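Local structure of glutamine synthetase (Helicobacter pylori, 5ZLI) at residues B[309-314]-B[385-390]; B[342-347]-B[396-401]. The protein is a type I-beta glutamine synthetase, a twelve-subunit enzyme whose chain joins a beta-grasp domain to a larger catalytic domain. One frame throughout, in Å; residues are numbered along the deposited sequence.

Interaction 1. Residues B[309-314]-B[385-390]; sequences GGVLRH and LMAGMD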
# COMPACT_ATOMS: atom_id res chain seq x y z
N GLY B 309 -24.40 34.87 -52.00
CA GLY B 309 -25.42 35.69 -51.36
C GLY B 309 -26.56 34.86 -50.82
O GLY B 309 -27.12 35.17 -49.76
N GLY B 310 -26.93 33.79 -51.52
CA GLY B 310 -28.00 32.93 -51.03
C GLY B 310 -27.56 32.16 -49.81
O GLY B 310 -28.29 32.10 -48.81
N VAL B 311 -26.33 31.63 -49.84
CA VAL B 311 -25.76 30.97 -48.67
C VAL B 311 -25.64 31.94 -47.51
O VAL B 311 -25.93 31.59 -46.36
CB VAL B 311 -24.41 30.32 -49.03
CG1 VAL B 311 -23.60 30.05 -47.77
CG2 VAL B 311 -24.62 29.05 -49.84
N LEU B 312 -25.21 33.18 -47.78
CA LEU B 312 -25.08 34.18 -46.71
C LEU B 312 -26.44 34.63 -46.17
O LEU B 312 -26.55 34.95 -44.98
CB LEU B 312 -24.27 35.39 -47.17
CG LEU B 312 -22.76 35.14 -47.22
CD1 LEU B 312 -21.98 36.32 -47.81
CD2 LEU B 312 -22.21 34.74 -45.82
N ARG B 313 -27.46 34.72 -47.04
CA ARG B 313 -28.78 35.20 -46.60
C ARG B 313 -29.41 34.25 -45.62
O ARG B 313 -29.88 34.65 -44.55
CB ARG B 313 -29.73 35.38 -47.79
CG ARG B 313 -31.14 35.80 -47.37
CD ARG B 313 -31.23 37.29 -47.00
NE ARG B 313 -30.89 38.14 -48.15
CZ ARG B 313 -31.72 38.42 -49.15
NH1 ARG B 313 -32.96 37.94 -49.16
NH2 ARG B 313 -31.31 39.18 -50.15
N HIS B 314 -29.39 32.96 -45.96
CA HIS B 314 -29.99 31.94 -45.14
C HIS B 314 -29.02 31.43 -44.08
O HIS B 314 -29.37 30.50 -43.33
CB HIS B 314 -30.47 30.77 -46.01
CG HIS B 314 -31.30 31.20 -47.18
ND1 HIS B 314 -32.50 31.85 -47.04
CD2 HIS B 314 -31.13 31.00 -48.51
CE1 HIS B 314 -33.02 32.09 -48.23
NE2 HIS B 314 -32.20 31.58 -49.14
N LEU B 385 -26.48 23.41 -50.68
CA LEU B 385 -26.82 23.57 -52.09
C LEU B 385 -28.17 24.23 -52.26
O LEU B 385 -28.33 25.09 -53.12
CB LEU B 385 -26.75 22.24 -52.81
CG LEU B 385 -27.22 22.39 -54.26
CD1 LEU B 385 -26.31 23.29 -55.11
CD2 LEU B 385 -27.32 20.99 -54.90
N MET B 386 -29.16 23.87 -51.44
CA MET B 386 -30.47 24.50 -51.55
C MET B 386 -30.41 25.99 -51.24
O MET B 386 -31.24 26.76 -51.73
CB MET B 386 -31.49 23.86 -50.62
CG MET B 386 -31.85 22.41 -50.87
SD MET B 386 -32.52 22.01 -52.49
CE MET B 386 -34.14 22.76 -52.42
N ALA B 387 -29.46 26.43 -50.43
CA ALA B 387 -29.38 27.85 -50.12
C ALA B 387 -28.64 28.62 -51.19
O ALA B 387 -28.94 29.80 -51.41
CB ALA B 387 -28.69 28.08 -48.79
N GLY B 388 -27.64 28.00 -51.81
CA GLY B 388 -26.97 28.66 -52.91
C GLY B 388 -27.86 28.78 -54.13
O GLY B 388 -27.83 29.81 -54.81
N MET B 389 -28.74 27.80 -54.34
CA MET B 389 -29.59 27.85 -55.53
C MET B 389 -30.65 28.92 -55.40
O MET B 389 -31.00 29.58 -56.38
CB MET B 389 -30.25 26.49 -55.77
CG MET B 389 -29.33 25.43 -56.32
SD MET B 389 -30.21 23.86 -56.54
CE MET B 389 -31.32 24.34 -57.87
N ASP B 390 -31.18 29.10 -54.19
CA ASP B 390 -32.03 30.26 -53.94
C ASP B 390 -31.31 31.54 -54.34
O ASP B 390 -31.90 32.44 -54.96
CB ASP B 390 -32.41 30.29 -52.45
CG ASP B 390 -33.68 31.05 -52.19
OD1 ASP B 390 -34.74 30.64 -52.72
OD2 ASP B 390 -33.62 32.05 -51.45
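Gly310 and Gly388 bring two helices together, their CA atoms 4.8 Å apart where the axes of 309-313 and 385-390 approach to 6.7 Å at 117° between their directions. With no side chain on Gly310, its backbone lies directly against the carbonyl of Ala387: Gly310 CA makes a CA-H...O contact with Ala387 O at 3.3 Å. Beside it, Val311 turns CG2 onto the backbone of Gly388, 3.8 Å from Gly388 N. His314, the first residue beyond its helix, reaches across with CG anti to the carbonyl carbon (chi1 -50°) and meets the second helix through the ring edge. Its CD2 rests on Ala387 CB at 3.8 Å, while NE2 donates to Asp390 OD2 at 2.8 Å in a somewhat bent bond. The acceptor lies in the imidazole plane, but the carboxylate is turned by 51° and receives the N-H from above its own plane. On the other ring nitrogen, ND1 is hydrogen-bonded to Asp436, and Tyr439 stacks on the ring, so both nitrogens are gripped and the ring's rotation is fixed. This is close glycine-mediated helix packing inside the catalytic domain, closed at one end by a buried His-carboxylate hydrogen bond.

Interaction 2. Residues B[342-347]-B[396-401]; sequences LTYSAN and IDPGEA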
# COMPACT_ATOMS: atom_id res chain seq x y z
N LEU B 342 -20.28 36.89 -40.85
CA LEU B 342 -20.74 36.29 -42.11
C LEU B 342 -20.39 37.18 -43.30
O LEU B 342 -21.25 37.80 -43.93
CB LEU B 342 -22.24 36.03 -42.04
CG LEU B 342 -22.75 34.91 -41.15
CD1 LEU B 342 -24.26 35.04 -41.02
CD2 LEU B 342 -22.36 33.59 -41.79
N THR B 343 -19.12 37.15 -43.69
CA THR B 343 -18.68 37.85 -44.89
C THR B 343 -17.68 36.98 -45.63
O THR B 343 -17.28 35.92 -45.15
CB THR B 343 -18.09 39.23 -44.55
OG1 THR B 343 -18.76 39.78 -43.41
CG2 THR B 343 -18.30 40.18 -45.72
N TYR B 344 -17.29 37.42 -46.81
CA TYR B 344 -16.32 36.71 -47.63
C TYR B 344 -15.06 37.57 -47.79
O TYR B 344 -15.11 38.80 -47.67
CB TYR B 344 -16.94 36.36 -49.01
CG TYR B 344 -17.50 37.58 -49.78
CD1 TYR B 344 -18.72 38.17 -49.40
CD2 TYR B 344 -16.82 38.15 -50.86
CE1 TYR B 344 -19.22 39.28 -50.07
CE2 TYR B 344 -17.32 39.26 -51.54
CZ TYR B 344 -18.52 39.81 -51.14
OH TYR B 344 -19.03 40.91 -51.80
N SER B 345 -13.93 36.91 -48.03
CA SER B 345 -12.68 37.60 -48.32
C SER B 345 -11.67 36.59 -48.83
O SER B 345 -11.65 35.45 -48.39
CB SER B 345 -12.13 38.34 -47.09
OG SER B 345 -12.96 39.43 -46.77
N ALA B 346 -10.83 37.03 -49.76
CA ALA B 346 -9.76 36.18 -50.22
C ALA B 346 -8.66 36.15 -49.17
O ALA B 346 -8.34 37.17 -48.55
CB ALA B 346 -9.21 36.67 -51.56
N ASN B 347 -8.11 34.95 -48.95
CA ASN B 347 -7.00 34.76 -48.03
C ASN B 347 -7.35 35.14 -46.59
O ASN B 347 -6.48 35.55 -45.82
CB ASN B 347 -5.80 35.58 -48.51
CG ASN B 347 -5.67 35.56 -50.00
OD1 ASN B 347 -5.67 34.50 -50.63
ND2 ASN B 347 -5.68 36.75 -50.61
N ILE B 396 -29.25 37.01 -55.65
CA ILE B 396 -28.99 37.64 -54.36
C ILE B 396 -27.56 38.16 -54.31
O ILE B 396 -26.59 37.42 -54.51
CB ILE B 396 -29.26 36.66 -53.19
CG1 ILE B 396 -30.72 36.20 -53.18
CG2 ILE B 396 -28.95 37.35 -51.87
CD1 ILE B 396 -31.15 35.46 -51.91
N ASP B 397 -27.42 39.44 -53.98
CA ASP B 397 -26.13 40.10 -53.79
C ASP B 397 -25.55 39.68 -52.44
O ASP B 397 -26.22 39.81 -51.41
CB ASP B 397 -26.31 41.63 -53.84
CG ASP B 397 -25.01 42.37 -54.13
OD1 ASP B 397 -24.91 42.94 -55.23
OD2 ASP B 397 -24.11 42.41 -53.27
N PRO B 398 -24.31 39.19 -52.39
CA PRO B 398 -23.73 38.79 -51.11
C PRO B 398 -23.18 39.95 -50.30
O PRO B 398 -22.65 39.72 -49.21
CB PRO B 398 -22.58 37.87 -51.55
CG PRO B 398 -22.13 38.45 -52.83
CD PRO B 398 -23.37 39.00 -53.51
N GLY B 399 -23.42 41.17 -50.79
CA GLY B 399 -22.91 42.36 -50.15
C GLY B 399 -21.46 42.63 -50.50
O GLY B 399 -20.98 42.33 -51.61
N GLU B 400 -20.74 43.21 -49.53
CA GLU B 400 -19.38 43.70 -49.73
C GLU B 400 -18.41 42.86 -48.92
O GLU B 400 -18.69 42.49 -47.78
CB GLU B 400 -19.25 45.17 -49.32
CG GLU B 400 -18.07 45.91 -49.95
CD GLU B 400 -18.41 46.59 -51.27
OE1 GLU B 400 -19.58 46.48 -51.72
OE2 GLU B 400 -17.51 47.24 -51.87
N ALA B 401 -17.26 42.55 -49.53
CA ALA B 401 -16.23 41.79 -48.85
C ALA B 401 -15.59 42.66 -47.76
O ALA B 401 -15.51 43.88 -47.89
CB ALA B 401 -15.17 41.32 -49.84
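Thr343 and Tyr344 carry most of the strand's side of this contact, against a loop without regular structure. The methyl CG2 of Thr343, anti to the backbone N, points at the carbonyl of Glu400 and lies 4.1 Å from Ala401 CA. Tyr344 follows, with CG between the backbone N and the carbonyl carbon (chi1 56°), and the loop bends round the rim of its ring. Ala401 sits over one face, its CB 3.4 Å from Tyr344 CE2. On the opposite side of the ring plane, Pro398 CB packs obliquely against the rim, 3.9 Å from Tyr344 CE1. Pro398 O and Gly399 O lie at the ring edge, and the phenol OH donates to Gly399 O in the ring plane; the modelled bond is too short to be reliable, leaving its exact geometry doubtful. Gly399, at positive phi, is itself held by an Asx turn in which its N donates to Asp397 OD2 at 2.9 Å. Ser345 adds OG, 4.2 Å from Ala401 CB, with Met402 O and Asp403 OD1 as alternative acceptors for its one proton. The loop thus lies across strand 341-346, which pairs in parallel with 351-355, while Leu305 and Leu308 of helix 302-313 pack against Pro398, and Leu308 also against Tyr344.

In the fold
Helix 302-313 is common to both neighbourhoods: interaction 1 packs its C-terminal end on helix 377-393, and interaction 2 ties strand 341-346 to the loop that follows that second helix. The centres are 13 Å apart, and the two contacts touch, with Gly309 N 3.5 Å from Pro398 CB and Leu312 CD2 3.7 Å from Leu342 O. All touching residues of interaction 1 are buried; there bare glycine backbone allows close helix packing, and an imidazole-carboxylate pair supplies the polar bond. Interaction 2 lies farther from the chain's centre and is partly exposed, relying on one aromatic ring and a phenol-to-carbonyl bond. At the end of segment 342-347, Asn347 meets a second subunit, whereas interaction 1 touches no other chain.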